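Local coordinates for putative fimbrium anchoring subunit Fim4B (Bacteroides ovatus, PDB 5CAG), which probably serves as the anchoring subunit of a fimbrium, a lipoprotein that would hold the pilus at the bacterial outer membrane, at residues Y15-V20 / E61-P66; Y42-D47 / R68-V73; K145-A150 / A200-F205; K154-V159 / L235-T240; D167-C172 / G229-I234. All coordinates share one frame; numbering follows the deposited sequence.

Interaction 1 of 5, residues Y15-V20 / E61-P66; sequences YPVSGV and EMKVPP. With SO4 (sulfate ion), chain C.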
# COMPACT_ATOMS: atom_id res chain seq x y z
N TYR A 15 -29.43 -22.64 -7.18
CA TYR A 15 -28.54 -23.66 -6.64
C TYR A 15 -28.41 -23.50 -5.11
O TYR A 15 -28.36 -22.36 -4.64
CB TYR A 15 -27.15 -23.57 -7.31
N PRO A 16 -28.35 -24.63 -4.32
CA PRO A 16 -28.24 -24.50 -2.85
C PRO A 16 -26.98 -23.77 -2.34
O PRO A 16 -25.89 -23.97 -2.89
CB PRO A 16 -28.26 -25.96 -2.36
CG PRO A 16 -27.89 -26.78 -3.54
CD PRO A 16 -28.42 -26.04 -4.74
N VAL A 17 -27.15 -22.92 -1.30
CA VAL A 17 -26.05 -22.14 -0.72
C VAL A 17 -26.00 -22.24 0.80
O VAL A 17 -26.92 -21.81 1.50
CB VAL A 17 -26.04 -20.65 -1.15
CG1 VAL A 17 -25.38 -20.48 -2.52
CG2 VAL A 17 -27.43 -20.02 -1.11
N SER A 18 -24.89 -22.78 1.30
CA SER A 18 -24.61 -22.84 2.72
C SER A 18 -23.91 -21.52 3.05
O SER A 18 -22.72 -21.38 2.77
CB SER A 18 -23.77 -24.07 3.08
OG SER A 18 -22.51 -24.13 2.43
N GLY A 19 -24.68 -20.54 3.50
CA GLY A 19 -24.17 -19.21 3.82
C GLY A 19 -23.07 -19.17 4.85
O GLY A 19 -22.94 -20.09 5.68
N VAL A 20 -22.24 -18.12 4.80
CA VAL A 20 -21.16 -17.91 5.76
C VAL A 20 -21.44 -16.62 6.55
O VAL A 20 -22.23 -15.79 6.10
CB VAL A 20 -19.73 -17.93 5.17
CG1 VAL A 20 -19.38 -19.29 4.58
CG2 VAL A 20 -19.51 -16.82 4.16
N GLU A 61 -23.29 -11.55 6.96
CA GLU A 61 -23.72 -12.76 6.26
C GLU A 61 -23.44 -12.62 4.76
O GLU A 61 -23.55 -11.53 4.20
CB GLU A 61 -25.20 -13.03 6.50
CG GLU A 61 -25.52 -13.46 7.92
CD GLU A 61 -26.20 -14.82 8.04
OE1 GLU A 61 -26.75 -15.31 7.03
OE2 GLU A 61 -26.17 -15.39 9.15
N MSE A 62 -23.11 -13.74 4.11
CA MSE A 62 -22.75 -13.83 2.69
C MSE A 62 -23.00 -15.26 2.19
O MSE A 62 -22.50 -16.20 2.80
CB MSE A 62 -21.27 -13.46 2.57
CG MSE A 62 -20.79 -13.27 1.16
SE MSE A 62 -18.88 -12.96 1.17
CE MSE A 62 -18.88 -11.45 2.24
N LYS A 63 -23.77 -15.44 1.11
CA LYS A 63 -24.06 -16.82 0.70
C LYS A 63 -23.08 -17.32 -0.36
O LYS A 63 -23.14 -16.96 -1.53
CB LYS A 63 -25.53 -17.00 0.26
CG LYS A 63 -26.47 -17.07 1.47
CD LYS A 63 -27.93 -16.84 1.08
CE LYS A 63 -28.85 -16.77 2.28
NZ LYS A 63 -30.28 -16.65 1.88
N VAL A 64 -22.15 -18.14 0.11
CA VAL A 64 -21.10 -18.79 -0.66
C VAL A 64 -21.53 -20.23 -0.91
O VAL A 64 -21.85 -20.95 0.05
CB VAL A 64 -19.74 -18.70 0.10
CG1 VAL A 64 -18.65 -19.52 -0.57
CG2 VAL A 64 -19.29 -17.25 0.25
N PRO A 65 -21.55 -20.71 -2.17
CA PRO A 65 -21.87 -22.14 -2.40
C PRO A 65 -20.68 -23.02 -1.99
O PRO A 65 -19.57 -22.50 -1.93
CB PRO A 65 -22.16 -22.20 -3.90
CG PRO A 65 -21.40 -21.06 -4.49
CD PRO A 65 -21.19 -20.01 -3.43
N PRO A 66 -20.84 -24.33 -1.69
CA PRO A 66 -19.66 -25.11 -1.28
C PRO A 66 -18.61 -25.27 -2.39
O PRO A 66 -18.92 -25.16 -3.59
CB PRO A 66 -20.25 -26.46 -0.85
CG PRO A 66 -21.70 -26.17 -0.59
CD PRO A 66 -22.06 -25.15 -1.63
S SO4 C . -25.95 -12.51 -0.53
O1 SO4 C . -27.00 -12.90 -1.48
O2 SO4 C . -25.99 -11.06 -0.35
O3 SO4 C . -26.21 -13.15 0.77
O4 SO4 C . -24.64 -12.95 -1.05

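Interaction 2 of 5, residues Y42-D47 / R68-V73; sequences YPKNGD and RYSVVV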
# COMPACT_ATOMS: atom_id res chain seq x y z
N TYR A 42 -12.55 -16.56 -4.95
CA TYR A 42 -12.21 -17.06 -6.27
C TYR A 42 -12.26 -18.59 -6.24
O TYR A 42 -11.52 -19.22 -5.48
CB TYR A 42 -10.84 -16.55 -6.77
CG TYR A 42 -10.73 -15.04 -6.84
CD1 TYR A 42 -10.29 -14.31 -5.74
CD2 TYR A 42 -11.01 -14.36 -8.01
CE1 TYR A 42 -10.17 -12.92 -5.80
CE2 TYR A 42 -10.88 -12.97 -8.09
CZ TYR A 42 -10.46 -12.26 -6.98
OH TYR A 42 -10.35 -10.89 -7.03
N PRO A 43 -13.16 -19.22 -7.02
CA PRO A 43 -13.22 -20.68 -7.01
C PRO A 43 -12.00 -21.28 -7.69
O PRO A 43 -11.52 -20.73 -8.69
CB PRO A 43 -14.51 -20.97 -7.78
CG PRO A 43 -14.64 -19.84 -8.71
CD PRO A 43 -14.12 -18.64 -7.99
N LYS A 44 -11.48 -22.37 -7.11
CA LYS A 44 -10.32 -23.09 -7.65
C LYS A 44 -10.78 -24.15 -8.68
O LYS A 44 -10.18 -24.28 -9.76
CB LYS A 44 -9.53 -23.73 -6.51
CG LYS A 44 -8.77 -22.71 -5.67
CD LYS A 44 -7.97 -23.39 -4.59
CE LYS A 44 -6.70 -22.65 -4.28
NZ LYS A 44 -5.66 -23.53 -3.68
N ASN A 45 -11.88 -24.87 -8.35
CA ASN A 45 -12.49 -25.89 -9.20
C ASN A 45 -13.19 -25.24 -10.41
O ASN A 45 -12.86 -25.56 -11.55
CB ASN A 45 -13.51 -26.80 -8.43
CG ASN A 45 -13.55 -26.72 -6.90
OD1 ASN A 45 -14.31 -25.92 -6.31
ND2 ASN A 45 -12.85 -27.62 -6.24
N GLY A 46 -14.11 -24.33 -10.12
CA GLY A 46 -14.98 -23.62 -11.06
C GLY A 46 -14.38 -22.70 -12.11
O GLY A 46 -13.33 -22.07 -11.90
N ASP A 47 -15.13 -22.57 -13.23
CA ASP A 47 -14.81 -21.78 -14.43
C ASP A 47 -15.10 -20.26 -14.24
O ASP A 47 -15.79 -19.66 -15.09
CB ASP A 47 -15.56 -22.35 -15.65
N ARG A 68 -13.82 -25.28 -3.08
CA ARG A 68 -12.48 -24.78 -2.74
C ARG A 68 -12.31 -23.40 -3.37
O ARG A 68 -12.54 -23.24 -4.58
CB ARG A 68 -11.36 -25.72 -3.23
CG ARG A 68 -11.17 -27.03 -2.46
CD ARG A 68 -9.89 -27.76 -2.89
NE ARG A 68 -9.69 -27.78 -4.34
CZ ARG A 68 -8.61 -27.31 -4.97
NH1 ARG A 68 -7.59 -26.80 -4.28
NH2 ARG A 68 -8.54 -27.34 -6.30
N TYR A 69 -11.90 -22.42 -2.55
CA TYR A 69 -11.69 -21.04 -2.97
C TYR A 69 -10.38 -20.44 -2.52
O TYR A 69 -9.70 -20.96 -1.63
CB TYR A 69 -12.78 -20.14 -2.36
CG TYR A 69 -14.19 -20.47 -2.76
CD1 TYR A 69 -14.76 -19.93 -3.91
CD2 TYR A 69 -14.99 -21.27 -1.95
CE1 TYR A 69 -16.06 -20.23 -4.28
CE2 TYR A 69 -16.29 -21.59 -2.32
CZ TYR A 69 -16.83 -21.06 -3.48
OH TYR A 69 -18.12 -21.35 -3.83
N SER A 70 -10.08 -19.28 -3.08
CA SER A 70 -9.01 -18.38 -2.68
C SER A 70 -9.77 -17.14 -2.22
O SER A 70 -10.76 -16.80 -2.85
CB SER A 70 -8.05 -18.12 -3.84
OG SER A 70 -7.28 -19.27 -4.14
N VAL A 71 -9.42 -16.52 -1.08
CA VAL A 71 -10.23 -15.39 -0.61
C VAL A 71 -9.40 -14.11 -0.48
O VAL A 71 -8.21 -14.18 -0.14
CB VAL A 71 -10.94 -15.73 0.73
CG1 VAL A 71 -11.90 -14.62 1.17
CG2 VAL A 71 -11.69 -17.05 0.65
N VAL A 72 -10.04 -12.94 -0.71
CA VAL A 72 -9.43 -11.63 -0.49
C VAL A 72 -10.43 -10.74 0.25
O VAL A 72 -11.63 -10.77 -0.03
CB VAL A 72 -8.86 -10.88 -1.73
CG1 VAL A 72 -7.69 -11.61 -2.35
CG2 VAL A 72 -9.92 -10.57 -2.76
N VAL A 73 -9.94 -9.96 1.22
CA VAL A 73 -10.75 -9.00 1.96
C VAL A 73 -9.94 -7.74 2.08
O VAL A 73 -8.84 -7.77 2.65
CB VAL A 73 -11.23 -9.46 3.36
CG1 VAL A 73 -12.25 -8.48 3.92
CG2 VAL A 73 -11.80 -10.87 3.32

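Interaction 3 of 5, residues K145-A150 / A200-F205; sequences KKYSFA and AFFTAF. With SO4 (sulfate ion), chain D.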
# COMPACT_ATOMS: atom_id res chain seq x y z
N LYS A 145 3.18 0.59 5.30
CA LYS A 145 4.17 1.04 6.29
C LYS A 145 4.31 2.57 6.22
O LYS A 145 4.38 3.12 5.12
CB LYS A 145 5.56 0.36 6.06
CG LYS A 145 5.69 -1.15 6.43
CD LYS A 145 7.18 -1.62 6.57
CE LYS A 145 7.43 -3.04 7.13
NZ LYS A 145 7.82 -4.09 6.10
N LYS A 146 4.32 3.27 7.38
CA LYS A 146 4.56 4.72 7.45
C LYS A 146 6.05 4.97 7.71
O LYS A 146 6.67 4.27 8.51
CB LYS A 146 3.75 5.40 8.56
CG LYS A 146 2.25 5.27 8.52
CD LYS A 146 1.70 5.73 9.88
CE LYS A 146 0.21 5.57 10.06
NZ LYS A 146 -0.18 5.56 11.51
N TYR A 147 6.60 6.01 7.08
CA TYR A 147 7.99 6.45 7.25
C TYR A 147 8.04 7.96 7.47
O TYR A 147 7.16 8.69 7.02
CB TYR A 147 8.83 6.09 6.03
CG TYR A 147 8.83 4.64 5.62
CD1 TYR A 147 7.85 4.13 4.77
CD2 TYR A 147 9.91 3.81 5.93
CE1 TYR A 147 7.88 2.81 4.34
CE2 TYR A 147 9.96 2.49 5.49
CZ TYR A 147 8.94 1.99 4.69
OH TYR A 147 8.96 0.68 4.26
N SER A 148 9.08 8.41 8.17
CA SER A 148 9.35 9.82 8.43
C SER A 148 10.86 9.99 8.54
O SER A 148 11.55 9.04 8.92
CB SER A 148 8.64 10.30 9.69
OG SER A 148 9.18 9.78 10.90
N PHE A 149 11.37 11.18 8.23
CA PHE A 149 12.79 11.48 8.39
C PHE A 149 13.00 12.97 8.52
O PHE A 149 12.10 13.78 8.24
CB PHE A 149 13.64 10.92 7.23
CG PHE A 149 13.47 11.67 5.93
CD1 PHE A 149 14.26 12.77 5.64
CD2 PHE A 149 12.50 11.29 5.01
CE1 PHE A 149 14.08 13.49 4.46
CE2 PHE A 149 12.35 12.00 3.82
CZ PHE A 149 13.13 13.10 3.56
N ALA A 150 14.21 13.34 8.92
CA ALA A 150 14.64 14.72 8.99
C ALA A 150 16.11 14.78 8.58
O ALA A 150 16.89 13.90 8.96
CB ALA A 150 14.43 15.27 10.39
N ALA A 200 10.06 15.26 6.39
CA ALA A 200 9.09 14.70 5.47
C ALA A 200 8.50 13.39 6.00
O ALA A 200 9.09 12.74 6.87
CB ALA A 200 9.71 14.48 4.10
N PHE A 201 7.30 13.06 5.51
CA PHE A 201 6.53 11.88 5.88
C PHE A 201 6.04 11.21 4.62
O PHE A 201 5.59 11.91 3.71
CB PHE A 201 5.32 12.27 6.75
CG PHE A 201 5.68 12.85 8.10
CD1 PHE A 201 6.10 14.17 8.23
CD2 PHE A 201 5.57 12.07 9.25
CE1 PHE A 201 6.47 14.68 9.48
CE2 PHE A 201 5.92 12.60 10.51
CZ PHE A 201 6.37 13.90 10.62
N PHE A 202 6.13 9.88 4.55
CA PHE A 202 5.66 9.15 3.38
C PHE A 202 5.28 7.73 3.77
O PHE A 202 5.48 7.33 4.92
CB PHE A 202 6.70 9.17 2.25
CG PHE A 202 7.98 8.45 2.53
CD1 PHE A 202 9.04 9.09 3.17
CD2 PHE A 202 8.15 7.13 2.14
CE1 PHE A 202 10.23 8.41 3.44
CE2 PHE A 202 9.33 6.45 2.42
CZ PHE A 202 10.37 7.10 3.06
N THR A 203 4.68 6.99 2.83
CA THR A 203 4.24 5.61 3.05
C THR A 203 4.55 4.75 1.85
O THR A 203 4.69 5.28 0.74
CB THR A 203 2.74 5.56 3.29
OG1 THR A 203 2.07 6.08 2.15
CG2 THR A 203 2.30 6.28 4.54
N ALA A 204 4.60 3.44 2.05
CA ALA A 204 4.80 2.44 1.01
C ALA A 204 4.18 1.13 1.45
O ALA A 204 3.94 0.93 2.65
CB ALA A 204 6.29 2.27 0.75
N PHE A 205 3.89 0.23 0.50
CA PHE A 205 3.35 -1.07 0.84
C PHE A 205 4.43 -1.93 1.46
O PHE A 205 5.63 -1.72 1.19
CB PHE A 205 2.76 -1.78 -0.40
CG PHE A 205 1.48 -1.15 -0.90
CD1 PHE A 205 0.31 -1.19 -0.13
CD2 PHE A 205 1.44 -0.48 -2.11
CE1 PHE A 205 -0.87 -0.57 -0.58
CE2 PHE A 205 0.26 0.13 -2.56
CZ PHE A 205 -0.89 0.07 -1.79
S SO4 D . -4.03 3.94 11.85
O1 SO4 D . -4.46 5.03 10.96
O2 SO4 D . -4.96 3.80 12.96
O3 SO4 D . -3.96 2.69 11.08
O4 SO4 D . -2.72 4.25 12.40

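Interaction 4 of 5, residues K154-V159 / L235-T240; sequences KGLEYV and LKFIKT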
# COMPACT_ATOMS: atom_id res chain seq x y z
N LYS A 154 21.85 23.20 4.47
CA LYS A 154 22.33 24.58 4.48
C LYS A 154 21.68 25.40 3.36
O LYS A 154 21.47 24.90 2.25
CB LYS A 154 23.86 24.62 4.35
CG LYS A 154 24.53 25.97 4.69
CD LYS A 154 26.07 25.92 4.55
CE LYS A 154 26.71 27.29 4.41
NZ LYS A 154 28.19 27.22 4.27
N GLY A 155 21.41 26.67 3.67
CA GLY A 155 20.87 27.62 2.70
C GLY A 155 19.48 27.34 2.20
O GLY A 155 19.20 27.47 1.00
N LEU A 156 18.57 27.00 3.12
CA LEU A 156 17.20 26.76 2.69
C LEU A 156 16.53 28.09 2.40
O LEU A 156 15.47 28.11 1.77
CB LEU A 156 16.41 25.94 3.73
CG LEU A 156 16.87 24.51 4.01
CD1 LEU A 156 16.16 23.98 5.18
CD2 LEU A 156 16.64 23.60 2.82
N GLU A 157 17.15 29.21 2.81
CA GLU A 157 16.63 30.56 2.54
C GLU A 157 16.48 30.79 1.04
O GLU A 157 15.66 31.61 0.62
CB GLU A 157 17.53 31.66 3.16
CG GLU A 157 18.95 31.76 2.63
CD GLU A 157 20.03 31.31 3.60
OE1 GLU A 157 19.84 30.28 4.29
OE2 GLU A 157 21.08 31.99 3.65
N TYR A 158 17.27 30.05 0.24
CA TYR A 158 17.29 30.10 -1.21
C TYR A 158 16.26 29.14 -1.83
O TYR A 158 16.06 29.18 -3.04
CB TYR A 158 18.70 29.77 -1.71
CG TYR A 158 19.79 30.62 -1.10
CD1 TYR A 158 19.66 32.00 -1.02
CD2 TYR A 158 20.97 30.05 -0.62
CE1 TYR A 158 20.66 32.79 -0.46
CE2 TYR A 158 21.98 30.83 -0.07
CZ TYR A 158 21.82 32.21 0.01
OH TYR A 158 22.81 32.99 0.57
N VAL A 159 15.60 28.31 -1.01
CA VAL A 159 14.64 27.35 -1.53
C VAL A 159 13.23 27.92 -1.51
O VAL A 159 12.81 28.52 -0.51
CB VAL A 159 14.68 25.98 -0.79
CG1 VAL A 159 13.60 25.05 -1.31
CG2 VAL A 159 16.05 25.32 -0.91
N LEU A 235 15.79 14.57 -2.97
CA LEU A 235 15.24 15.85 -2.54
C LEU A 235 15.44 16.84 -3.67
O LEU A 235 16.58 17.14 -4.05
CB LEU A 235 15.90 16.31 -1.23
CG LEU A 235 15.68 15.45 0.01
CD1 LEU A 235 16.49 15.99 1.19
CD2 LEU A 235 14.18 15.34 0.38
N LYS A 236 14.32 17.28 -4.28
CA LYS A 236 14.35 18.21 -5.41
C LYS A 236 14.14 19.61 -4.87
O LYS A 236 13.03 19.94 -4.46
CB LYS A 236 13.30 17.81 -6.46
CG LYS A 236 13.49 18.41 -7.84
CD LYS A 236 12.95 17.47 -8.91
CE LYS A 236 12.15 18.19 -9.95
NZ LYS A 236 12.95 18.70 -11.12
N PHE A 237 15.22 20.41 -4.75
CA PHE A 237 15.07 21.76 -4.23
C PHE A 237 14.79 22.70 -5.36
O PHE A 237 15.63 22.83 -6.25
CB PHE A 237 16.31 22.22 -3.45
CG PHE A 237 16.68 21.37 -2.26
CD1 PHE A 237 16.11 21.60 -1.02
CD2 PHE A 237 17.61 20.34 -2.39
CE1 PHE A 237 16.44 20.80 0.08
CE2 PHE A 237 17.94 19.54 -1.30
CZ PHE A 237 17.35 19.77 -0.07
N ILE A 238 13.61 23.34 -5.34
CA ILE A 238 13.27 24.38 -6.31
C ILE A 238 13.73 25.70 -5.69
O ILE A 238 13.23 26.07 -4.63
CB ILE A 238 11.77 24.38 -6.66
CG1 ILE A 238 11.28 23.00 -7.17
CG2 ILE A 238 11.44 25.52 -7.62
CD1 ILE A 238 11.95 22.49 -8.47
N LYS A 239 14.72 26.35 -6.30
CA LYS A 239 15.29 27.60 -5.78
C LYS A 239 14.34 28.82 -5.99
O LYS A 239 13.31 28.68 -6.66
CB LYS A 239 16.69 27.88 -6.39
CG LYS A 239 17.79 26.89 -6.01
CD LYS A 239 19.13 27.39 -6.56
CE LYS A 239 20.25 26.39 -6.65
NZ LYS A 239 21.27 26.88 -7.61
N THR A 240 14.69 30.00 -5.42
CA THR A 240 13.85 31.19 -5.51
C THR A 240 13.81 31.72 -6.93
O THR A 240 12.90 32.49 -7.26
CB THR A 240 14.23 32.28 -4.51
OG1 THR A 240 15.53 32.81 -4.80
CG2 THR A 240 14.12 31.83 -3.07

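Interaction 5 of 5, residues D167-C172 / G229-I234; sequences DGLSDC and GAIILI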
# COMPACT_ATOMS: atom_id res chain seq x y z
N ASP A 167 12.58 5.96 -4.31
CA ASP A 167 12.68 4.86 -5.25
C ASP A 167 13.07 3.60 -4.54
O ASP A 167 13.82 3.67 -3.57
CB ASP A 167 13.74 5.19 -6.31
CG ASP A 167 13.17 5.80 -7.56
OD1 ASP A 167 12.27 5.17 -8.17
OD2 ASP A 167 13.67 6.87 -7.96
N GLY A 168 12.60 2.46 -5.04
CA GLY A 168 12.96 1.16 -4.48
C GLY A 168 11.98 0.54 -3.51
O GLY A 168 12.21 -0.59 -3.08
N LEU A 169 10.92 1.26 -3.11
CA LEU A 169 9.95 0.70 -2.18
C LEU A 169 8.76 0.15 -2.95
O LEU A 169 8.66 0.38 -4.14
CB LEU A 169 9.51 1.72 -1.11
CG LEU A 169 10.58 2.24 -0.16
CD1 LEU A 169 9.99 3.24 0.79
CD2 LEU A 169 11.18 1.17 0.62
N SER A 170 7.89 -0.61 -2.28
CA SER A 170 6.73 -1.22 -2.93
C SER A 170 5.61 -0.17 -3.04
O SER A 170 5.05 0.28 -2.03
CB SER A 170 6.28 -2.47 -2.17
OG SER A 170 7.39 -3.28 -1.81
N ASP A 171 5.33 0.26 -4.27
CA ASP A 171 4.31 1.27 -4.55
C ASP A 171 3.03 0.59 -5.02
O ASP A 171 2.02 1.26 -5.28
CB ASP A 171 4.84 2.30 -5.58
CG ASP A 171 5.38 1.68 -6.85
OD1 ASP A 171 4.57 1.36 -7.74
OD2 ASP A 171 6.63 1.51 -6.94
N CYS A 172 3.09 -0.75 -5.14
CA CYS A 172 2.00 -1.65 -5.52
C CYS A 172 1.95 -2.84 -4.60
O CYS A 172 2.98 -3.24 -4.07
CB CYS A 172 2.17 -2.10 -6.95
SG CYS A 172 1.95 -0.78 -8.13
N GLY A 229 17.50 -4.74 -4.35
CA GLY A 229 16.84 -3.44 -4.51
C GLY A 229 17.44 -2.34 -3.67
O GLY A 229 17.48 -2.44 -2.43
N ALA A 230 17.91 -1.27 -4.33
CA ALA A 230 18.49 -0.09 -3.69
C ALA A 230 17.39 0.90 -3.38
O ALA A 230 16.47 1.07 -4.18
CB ALA A 230 19.52 0.53 -4.60
N ILE A 231 17.46 1.55 -2.21
CA ILE A 231 16.44 2.51 -1.80
C ILE A 231 17.03 3.90 -1.81
O ILE A 231 17.91 4.21 -1.01
CB ILE A 231 15.81 2.14 -0.45
CG1 ILE A 231 15.21 0.73 -0.54
CG2 ILE A 231 14.74 3.17 -0.06
CD1 ILE A 231 14.66 0.21 0.73
N ILE A 232 16.55 4.75 -2.72
CA ILE A 232 17.08 6.09 -2.89
C ILE A 232 16.04 7.20 -2.65
O ILE A 232 14.98 7.25 -3.27
CB ILE A 232 17.74 6.21 -4.28
CG1 ILE A 232 19.04 5.42 -4.33
CG2 ILE A 232 18.02 7.66 -4.64
CD1 ILE A 232 18.91 4.14 -4.98
N LEU A 233 16.40 8.09 -1.74
CA LEU A 233 15.68 9.28 -1.35
C LEU A 233 16.22 10.41 -2.20
O LEU A 233 17.44 10.55 -2.30
CB LEU A 233 15.91 9.55 0.13
CG LEU A 233 14.79 10.21 0.85
CD1 LEU A 233 14.90 9.94 2.32
CD2 LEU A 233 14.82 11.68 0.62
N ILE A 234 15.31 11.18 -2.86
CA ILE A 234 15.70 12.30 -3.73
C ILE A 234 15.01 13.54 -3.25
O ILE A 234 13.80 13.56 -3.11
CB ILE A 234 15.45 12.07 -5.26
CG1 ILE A 234 15.87 10.66 -5.75
CG2 ILE A 234 16.18 13.14 -6.06
CD1 ILE A 234 14.69 9.52 -5.76

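Interaction 1 of 5, residues Y15-V20 / E61-P66
Val20 and Met62 (a selenomethionine) form an antiparallel hydrogen-bonded pair that closes the tight end of this contact. Val20 N gives a nearly straight bond to Met62 O (2.8 Å, 177° at the hydrogen), and Met62 N returns one to Val20 O (3.0 Å), both in the carbonyl plane. On the buried side, Val20 CG2 sits between the backbone N and carbonyl carbon (chi1 -63°) and meets Val64 CG2 obliquely at 3.9 Å; the Met62 chain leads away from Val20 to Val39 and Phe41 of strand 36-43. Near Pro66 the two segments part from strand pairing: Val17 CG1 rests on Pro65 CB (3.9 Å) and Ser18 OG, weakly bonded to Glu128 O, lies near Pro66 CG. The loose side belongs to Lys63. Val17 CG2 touches its CB (3.8 Å) and CD, the two side chains crossing at about a right angle, and the end of the extended lysine leads away. Lys63 N points to a sulfate, probably from the crystallisation liquor, with two weak bonds of 3.4 Å to its O3 and O4. The arrangement is that of a beta-sandwich edge, where an entering chain pairs with the end of strand 59-62 in this transthyretin-clan domain.

Interaction 2 of 5, residues Y42-D47 / R68-V73
Strands 36-43 and 67-75 run antiparallel here, the end-to-end directions of the touching parts 166° apart. Tyr42 and Ser70 are a hydrogen-bonded pair: Tyr42 N to Ser70 O and Ser70 N to Tyr42 O, each 2.8 Å and in the carbonyl plane. Pro43, which lacks an N-H, takes the non-hydrogen-bonded place opposite Tyr69. Lys44 N then bonds to Arg68 O (2.9 Å, 173° at the hydrogen) from above the carbonyl plane, and Asn45 OD1 takes a weak bond from Arg68 N. On the Tyr42 face, the phenol ring meets Val72 CG2 at its edge through CE1 (3.9 Å), with its OH bonded to Glu86 O. On the other face, Pro43 CB lies 3.9 Å from Tyr69 CE1; the Tyr69 OH reaches Pro65 O. Lys44 crosses Arg68 at about a right angle, its CD lying over one guanidinium face, 3.4 Å from Arg68 NH1. The two charges come close, Lys44 NZ to Arg68 NH1 at 3.8 Å, a repulsion that Glu124 OE1 would offset, being salt-bridged to both. Lys44 CE also passes Ser70 OG, itself bonded to Asp123 O. Such a pair, its chain turning off after a proline, is the end of an antiparallel strand pairing in a beta-sandwich domain.

Interaction 3 of 5, residues K145-A150 / A200-F205
Backbone hydrogen bonds come first: six join strands 134-154 and 197-205, two each at the pairs Lys145–Ala204, Tyr147–Phe202 and Phe149–Ala200; the axes of segments 145-150 and 200-205 approach to 4.6 Å at 153°. Tyr147 N to Phe202 O (2.8 Å) lies nearly along the C=O axis, whereas Phe202 N meets Tyr147 O from above the carbonyl plane. Aromatic contacts fill the buried face. Phe202 has CG in the crowded position between backbone N and carbonyl carbon (chi1 66°), which swings its ring under Tyr147: CB of Tyr147 makes a CH-pi contact over the face, 3.7 Å from the Phe202 centroid. The two rings are near parallel (9°) but slid apart, centroids 5.0 Å from each other. At the Phe202 edge, in plane, stands Phe149 CD2, 4.0 Å from CE1 of Phe202. Phe149, likewise turned into the crowded position, places CE2 3.6 Å from Ala200 CB, and Tyr147 CE1 meets Ala204 CB. Phe189 stacks on the Phe202 ring. The other face carries Lys146, Ser148, Thr203 and the exposed Phe201 ring. Lys146 lies alongside Thr203, and its NZ bonds to sulfate O4 (3.0 Å), an ion also bound by Thr30; Thr203 OG1 bonds to Pro114 O, and Ser148 CB touches Phe201. This is antiparallel pairing of neighbouring strands, the Tyr147, Phe149 and Phe202 face turned to the core, as in a beta-sandwich domain.

Interaction 4 of 5, residues K154-V159 / L235-T240
Phe237 is the apolar centre of this contact, and two side chains of the 154-159 turn come against its ring. Val159 CG2 reaches CD1 of Phe237 at 3.7 Å and Leu156 CD2 reaches CE1 at 3.9 Å, both side chains crossing Phe237 obliquely. Val159 has CG1 anti to the backbone N (chi1 177°), which sets CG2 beside that nitrogen, against the ring, while CG1 rests near Ile238 O (3.5 Å). The polar part is carried by one carbonyl. Tyr158 O receives a weak bond from Thr240 N (2.9 Å, 128° at the hydrogen), and Lys239 CA comes to 3.3 Å from it in a CA-H...O contact. Thr240 CG2, anti to its own carbonyl carbon, closes in on the same Tyr158 O. Val159 and Lys239 stand as an antiparallel non-hydrogen-bonded pair whose side chains diverge.

A 3-10 turn at 156-158 presents these groups. Val159 N bonds to Leu156 O at 2.8 Å, and Gly155, with positive phi (66°), lets the chain turn into it. The Tyr158 ring is backed by Glu157 CG, which lies over the centre of one face; Lys287 and Pro288 also touch Tyr158. Further out, Lys193 NZ bonds to both Leu156 O and Val159 O, tying the turn to strand 187-193. Phe237 packs on Val162 of strand 159-167, and Leu156 on Val198 of strand 197-205. The turn therefore links strand 134-154 to strand 159-167 beside the end of strand 232-239, whose other neighbour is strand 244-250.

Interaction 5 of 5, residues D167-C172 / G229-I234
This is the end of an antiparallel strand pairing, where strand 159-167 leaves strand 232-239 at Asp167 and turns away through Gly168. Asp167 and Ile232 form its hydrogen-bonded pair: Asp167 N to Ile232 O is 2.9 Å and nearly straight (173°), in the carbonyl plane, while Ile232 N approaches Asp167 O (3.1 Å) from above the plane of the Asp167 carbonyl. Ile231 can be followed outward. Its CB stands 4.0 Å from Asp167 O. CG2, anti to the backbone N, lies closer to the same oxygen and also near Leu169 CD2. CG1, anti to the carbonyl carbon (chi1 -58°), passes Gly168 O, and the extended chain carries CD1 to Leu169 CD2 at 3.6 Å, the two side chains crossing at about a right angle. Gly168 has positive phi (98°) and its CA lies 3.5 Å from Ala230 O in a CA-H...O contact; a side chain there would run into that oxygen, so the bend suits glycine. Leu169 leans further onto Phe202 and Ala204 of strand 197-205. Beyond it the chain reaches a classic beta bulge, where Asp171 and Cys172 both face Val181, and Asp171 OD1 bonds to Ser183 OG. On the face of Asp167 and Ile232, the Asp167 side chain crosses that of Ile234 obliquely, OD2 coming to 3.6 Å from Ile234 CD1.

Overall arrangement
Interactions 1 and 2 lie at one end of the elongated chain and touch through Val64 CG1 and Tyr69 CE2 (3.6 Å), their centres 13 Å apart. Interactions 3 and 5 lie nearer the middle and interaction 4 toward the other end; the centres of interactions 2 and 3 are about 35 Å apart, those of interactions 1 and 4 about 61 Å. Strand 134-154 runs between the two groups. Interaction 3 meets interaction 5 where Phe205 N probably bonds to Ser170 O (2.8 Å); at a separate point Phe149 packs on Leu233 of interaction 5 and Leu235 of interaction 4. Interaction 5 is nested inside the loop closed by interaction 4. Separate sulfates, probably from the crystallisation liquor, lie at interactions 1 and 3.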